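Local coordinates for protein endoglucanase (Ruminococcus champanellensis, PDB 6WQV) that probably hydrolyses internal beta-1,4 linkages of cellulose and xylan as a broad-specificity family GH5 endoglucanase, and holds cellotriose in its pocket, at residues D64-E68 against G69-T73; N129-K132 against D133-A137. All coordinates share one frame; numbering follows the deposited sequence.

Contact 1: residues D64-E68 against G69-T73; sequences DKVKE and GGFNT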
loop_
_atom_site.group_PDB
_atom_site.type_symbol
_atom_site.label_atom_id
_atom_site.label_comp_id
_atom_site.label_asym_id
_atom_site.label_seq_id
_atom_site.Cartn_x
_atom_site.Cartn_y
_atom_site.Cartn_z
ATOM N N ASP A 64 -6.262 8.463 15.786
ATOM C CA ASP A 64 -5.885 9.709 16.452
ATOM C C ASP A 64 -4.436 9.646 16.945
ATOM O O ASP A 64 -3.692 10.634 16.879
ATOM C CB ASP A 64 -6.773 9.979 17.675
ATOM C CG ASP A 64 -8.213 10.328 17.336
ATOM O OD1 ASP A 64 -8.555 10.515 16.152
ATOM O OD2 ASP A 64 -9.017 10.432 18.297
ATOM N N LYS A 65 -4.045 8.503 17.520
ATOM C CA LYS A 65 -2.689 8.336 18.036
ATOM C C LYS A 65 -1.654 8.336 16.916
ATOM O O LYS A 65 -0.573 8.920 17.059
ATOM C CB LYS A 65 -2.614 7.043 18.852
ATOM C CG LYS A 65 -1.271 6.775 19.500
ATOM C CD LYS A 65 -0.951 7.785 20.579
ATOM C CE LYS A 65 0.281 7.342 21.346
ATOM N NZ LYS A 65 0.573 8.240 22.482
ATOM N N VAL A 66 -1.964 7.677 15.799
ATOM C CA VAL A 66 -1.096 7.722 14.625
ATOM C C VAL A 66 -0.845 9.166 14.193
ATOM O O VAL A 66 0.295 9.564 13.944
ATOM C CB VAL A 66 -1.712 6.862 13.511
ATOM C CG1 VAL A 66 -0.999 7.067 12.193
ATOM C CG2 VAL A 66 -1.691 5.384 13.928
ATOM N N LYS A 67 -1.905 9.978 14.122
ATOM C CA LYS A 67 -1.732 11.384 13.752
ATOM C C LYS A 67 -0.889 12.134 14.783
ATOM O O LYS A 67 0.026 12.891 14.429
ATOM C CB LYS A 67 -3.100 12.048 13.561
ATOM C CG LYS A 67 -3.027 13.509 13.128
ATOM C CD LYS A 67 -4.413 14.119 12.948
ATOM C CE LYS A 67 -4.304 15.623 12.690
ATOM N NZ LYS A 67 -5.612 16.272 12.380
ATOM N N GLU A 68 -1.189 11.934 16.076
ATOM C CA GLU A 68 -0.414 12.561 17.142
ATOM C C GLU A 68 1.066 12.227 17.041
ATOM O O GLU A 68 1.916 13.066 17.358
ATOM C CB GLU A 68 -0.959 12.091 18.494
ATOM C CG GLU A 68 -0.292 12.652 19.740
ATOM C CD GLU A 68 -0.678 11.855 20.985
ATOM O OE1 GLU A 68 -1.890 11.693 21.239
ATOM O OE2 GLU A 68 0.227 11.363 21.694
ATOM N N GLY A 69 1.399 11.020 16.594
ATOM C CA GLY A 69 2.792 10.641 16.497
ATOM C C GLY A 69 3.541 11.278 15.349
ATOM O O GLY A 69 4.770 11.159 15.294
ATOM N N GLY A 70 2.841 11.949 14.440
ATOM C CA GLY A 70 3.486 12.695 13.373
ATOM C C GLY A 70 3.123 12.244 11.976
ATOM O O GLY A 70 3.601 12.856 11.010
ATOM N N PHE A 71 2.306 11.209 11.809
ATOM C CA PHE A 71 1.890 10.780 10.476
ATOM C C PHE A 71 0.696 11.615 10.028
ATOM O O PHE A 71 -0.174 11.946 10.832
ATOM C CB PHE A 71 1.483 9.301 10.526
ATOM C CG PHE A 71 2.600 8.365 10.935
ATOM C CD1 PHE A 71 3.521 7.910 10.005
ATOM C CD2 PHE A 71 2.720 7.926 12.247
ATOM C CE1 PHE A 71 4.545 7.059 10.378
ATOM C CE2 PHE A 71 3.742 7.059 12.614
ATOM C CZ PHE A 71 4.653 6.635 11.683
ATOM N N ASN A 72 0.642 11.972 8.741
ATOM C CA ASN A 72 -0.539 12.646 8.209
ATOM C C ASN A 72 -1.269 11.846 7.131
ATOM O O ASN A 72 -2.212 12.364 6.520
ATOM C CB ASN A 72 -0.219 14.074 7.750
ATOM C CG ASN A 72 0.321 14.154 6.345
ATOM O OD1 ASN A 72 0.759 13.162 5.763
ATOM N ND2 ASN A 72 0.315 15.357 5.793
ATOM N N THR A 73 -0.888 10.583 6.923
ATOM C CA THR A 73 -1.421 9.730 5.867
ATOM C C THR A 73 -1.533 8.319 6.419
ATOM O O THR A 73 -0.622 7.845 7.105
ATOM C CB THR A 73 -0.458 9.744 4.670
ATOM O OG1 THR A 73 -0.394 11.059 4.116
ATOM C CG2 THR A 73 -0.889 8.784 3.581
HETATM O O HOH W 1 0.453 14.600 11.871
#
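Val66 meets Phe71 across a Schellman motif, the turn that closes helix 60-68 before barrel strand 73-76. The tight part lies on the buried side. There Val66 CG1 packs on Phe71 CB at 3.7 Å and also reaches the CD2 corner of the ring. Phe71 CG stands anti to its carbonyl carbon (chi1 -62°), which puts the ring beside its own backbone N, with its CD2 edge toward Val66 O. That oxygen lies in the ring plane, 3.4 Å from Phe71 CD2. The same oxygen takes weak bonds from Phe71 N and Gly69 N. Stronger bonds run from Gly69 N to Lys65 O (2.9 Å) and from Gly70 N to Lys67 O (3.0 Å). The second donor stands well above the carbonyl plane. Gly70 has positive phi (120°), where a CB would be jammed against the preceding carbonyl oxygen. Beyond the segments, Phe71 touches Leu349 and Met353 of helix 346-353, and its ring meets that of Trp27. With an alanine here, Val66 CG1 would keep its CB neighbour but is likely to lose the ring, leaving a gap toward Leu349 and Met353. The outer side is looser and polar. Lys65 NZ pairs with Glu68 OE2 in a salt bridge at 3.2 Å, approaching from above the carboxylate plane. Lys67 extends away, and its NZ bonds to Asn110 O. Its backbone stays close to the turn: water 1 donates to both Lys67 O and Phe71 O, and Lys67 CA directs its hydrogen at Phe71 O over 3.4 Å, nearly straight at 168°.

Contact 2: residues N129-K132 against D133-A137; sequences NAQK and DSVNA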
loop_
_atom_site.group_PDB
_atom_site.type_symbol
_atom_site.label_atom_id
_atom_site.label_comp_id
_atom_site.label_asym_id
_atom_site.label_seq_id
_atom_site.Cartn_x
_atom_site.Cartn_y
_atom_site.Cartn_z
ATOM N N ASN A 129 -1.685 -14.634 -19.542
ATOM C CA ASN A 129 -2.601 -14.439 -20.659
ATOM C C ASN A 129 -3.854 -15.287 -20.498
ATOM O O ASN A 129 -4.950 -14.875 -20.898
ATOM C CB ASN A 129 -1.915 -14.802 -21.974
ATOM C CG ASN A 129 -0.913 -13.762 -22.412
ATOM O OD1 ASN A 129 -0.987 -12.606 -22.006
ATOM N ND2 ASN A 129 0.035 -14.172 -23.246
ATOM N N ALA A 130 -3.710 -16.484 -19.925
ATOM C CA ALA A 130 -4.853 -17.378 -19.796
ATOM C C ALA A 130 -5.900 -16.819 -18.838
ATOM O O ALA A 130 -7.094 -17.093 -19.009
ATOM C CB ALA A 130 -4.388 -18.756 -19.321
ATOM N N GLN A 131 -5.484 -16.048 -17.833
ATOM C CA GLN A 131 -6.411 -15.486 -16.856
ATOM C C GLN A 131 -6.805 -14.046 -17.156
ATOM O O GLN A 131 -7.745 -13.538 -16.537
ATOM C CB GLN A 131 -5.805 -15.573 -15.451
ATOM C CG GLN A 131 -5.711 -16.996 -14.929
ATOM C CD GLN A 131 -7.083 -17.596 -14.666
ATOM O OE1 GLN A 131 -7.988 -16.908 -14.196
ATOM N NE2 GLN A 131 -7.244 -18.875 -14.982
ATOM N N LYS A 132 -6.144 -13.407 -18.120
ATOM C CA LYS A 132 -6.240 -11.958 -18.294
ATOM C C LYS A 132 -7.672 -11.459 -18.441
ATOM O O LYS A 132 -8.070 -10.500 -17.768
ATOM C CB LYS A 132 -5.418 -11.575 -19.522
ATOM C CG LYS A 132 -5.410 -10.108 -19.867
ATOM C CD LYS A 132 -4.611 -9.917 -21.144
ATOM C CE LYS A 132 -4.650 -8.484 -21.640
ATOM N NZ LYS A 132 -3.848 -8.321 -22.891
ATOM N N ASP A 133 -8.452 -12.060 -19.342
ATOM C CA ASP A 133 -9.798 -11.549 -19.587
ATOM C C ASP A 133 -10.668 -11.682 -18.340
ATOM O O ASP A 133 -11.408 -10.756 -17.986
ATOM C CB ASP A 133 -10.440 -12.275 -20.770
ATOM C CG ASP A 133 -9.795 -11.927 -22.100
ATOM O OD1 ASP A 133 -9.012 -10.955 -22.162
ATOM O OD2 ASP A 133 -10.081 -12.635 -23.087
ATOM N N SER A 134 -10.591 -12.834 -17.666
ATOM C CA SER A 134 -11.367 -13.057 -16.449
ATOM C C SER A 134 -10.963 -12.075 -15.362
ATOM O O SER A 134 -11.819 -11.506 -14.671
ATOM C CB SER A 134 -11.141 -14.494 -15.978
ATOM O OG SER A 134 -11.768 -14.766 -14.736
ATOM N N VAL A 135 -9.660 -11.852 -15.202
ATOM C CA VAL A 135 -9.187 -10.959 -14.152
ATOM C C VAL A 135 -9.594 -9.523 -14.443
ATOM O O VAL A 135 -10.034 -8.793 -13.545
ATOM C CB VAL A 135 -7.666 -11.110 -13.979
ATOM C CG1 VAL A 135 -7.147 -10.074 -13.005
ATOM C CG2 VAL A 135 -7.324 -12.514 -13.509
ATOM N N ASN A 136 -9.457 -9.086 -15.698
ATOM C CA ASN A 136 -9.871 -7.728 -16.037
ATOM C C ASN A 136 -11.354 -7.525 -15.759
ATOM O O ASN A 136 -11.759 -6.461 -15.272
ATOM C CB ASN A 136 -9.529 -7.414 -17.495
ATOM C CG ASN A 136 -8.139 -6.837 -17.655
ATOM O OD1 ASN A 136 -7.671 -6.062 -16.822
ATOM N ND2 ASN A 136 -7.472 -7.204 -18.740
ATOM N N ALA A 137 -12.182 -8.532 -16.046
ATOM C CA ALA A 137 -13.611 -8.416 -15.757
ATOM C C ALA A 137 -13.868 -8.291 -14.257
ATOM O O ALA A 137 -14.697 -7.478 -13.827
ATOM C CB ALA A 137 -14.363 -9.618 -16.327
HETATM O O HOH W 2 -7.714 -14.482 -20.974
HETATM O O HOH W 3 -9.551 -15.339 -18.943
HETATM O O HOH W 4 -10.553 -17.373 -14.558
#
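Lys132 CG is anti to the backbone N (chi1 180°), which sets CG beside Asn136; the rest of the chain runs on extended. The two side chains point the same way, with Lys132 CG 3.7 Å from Asn136 ND2. Gln131 instead bends at chi2 (-68°), and its amide oxygen swings to the side of Ser134. Water 4 joins them: it donates to Gln131 OE1 at 2.6 Å and hydrogen-bonds Ser134 OG at 2.9 Å. This is the first part of helix 129-149, and two main-chain bonds of the i to i+4 kind carry it. Val135 N reaches Gln131 O at 2.9 Å, with the donor almost in line with the carbonyl. Asn136 N reaches Lys132 O at 2.9 Å. Val135 CG2 packs against Gln131, 3.9 Å from Gln131 CB and 3.2 Å from Gln131 O. Just before these, at the start of the helix, water stands in for the bonds. Water 2 links Asn129 O to Asp133 N, and water 3 links Ala130 O to Ser134 N, so each replaces a direct i to i+4 bond. The amide of Asn136 is held by another helix: OD1 bonds to Thr191 OG1 and ND2 to Ser187 OG. The helix connects strands 113-117 and 157-160 in a beta-alpha-beta unit of the barrel. Helix 179-197 packs beside it, with Tyr188 touching Val135 and Asn136, while Trp124 and Leu125 of the preceding loop meet Val135.

Both contacts are local and involve helices around one eight-stranded TIM barrel, but different ones; contact 1 also includes the loop into a strand. Contact 1 ends a helix and leads into a strand. Contact 2 lies in the first turns of a helix that follows a strand. Their centres are 39 Å apart, on opposite sides of the chain's centre. Contact 1 is partly buried and combines apolar packing with a glycine turn. Contact 2 is a surface contact, where Val135 is the one buried residue among those that touch. Water differs too: one molecule bridges carbonyls beside the turn in contact 1, whereas in contact 2 two waters replace main-chain bonds and a third joins two side chains.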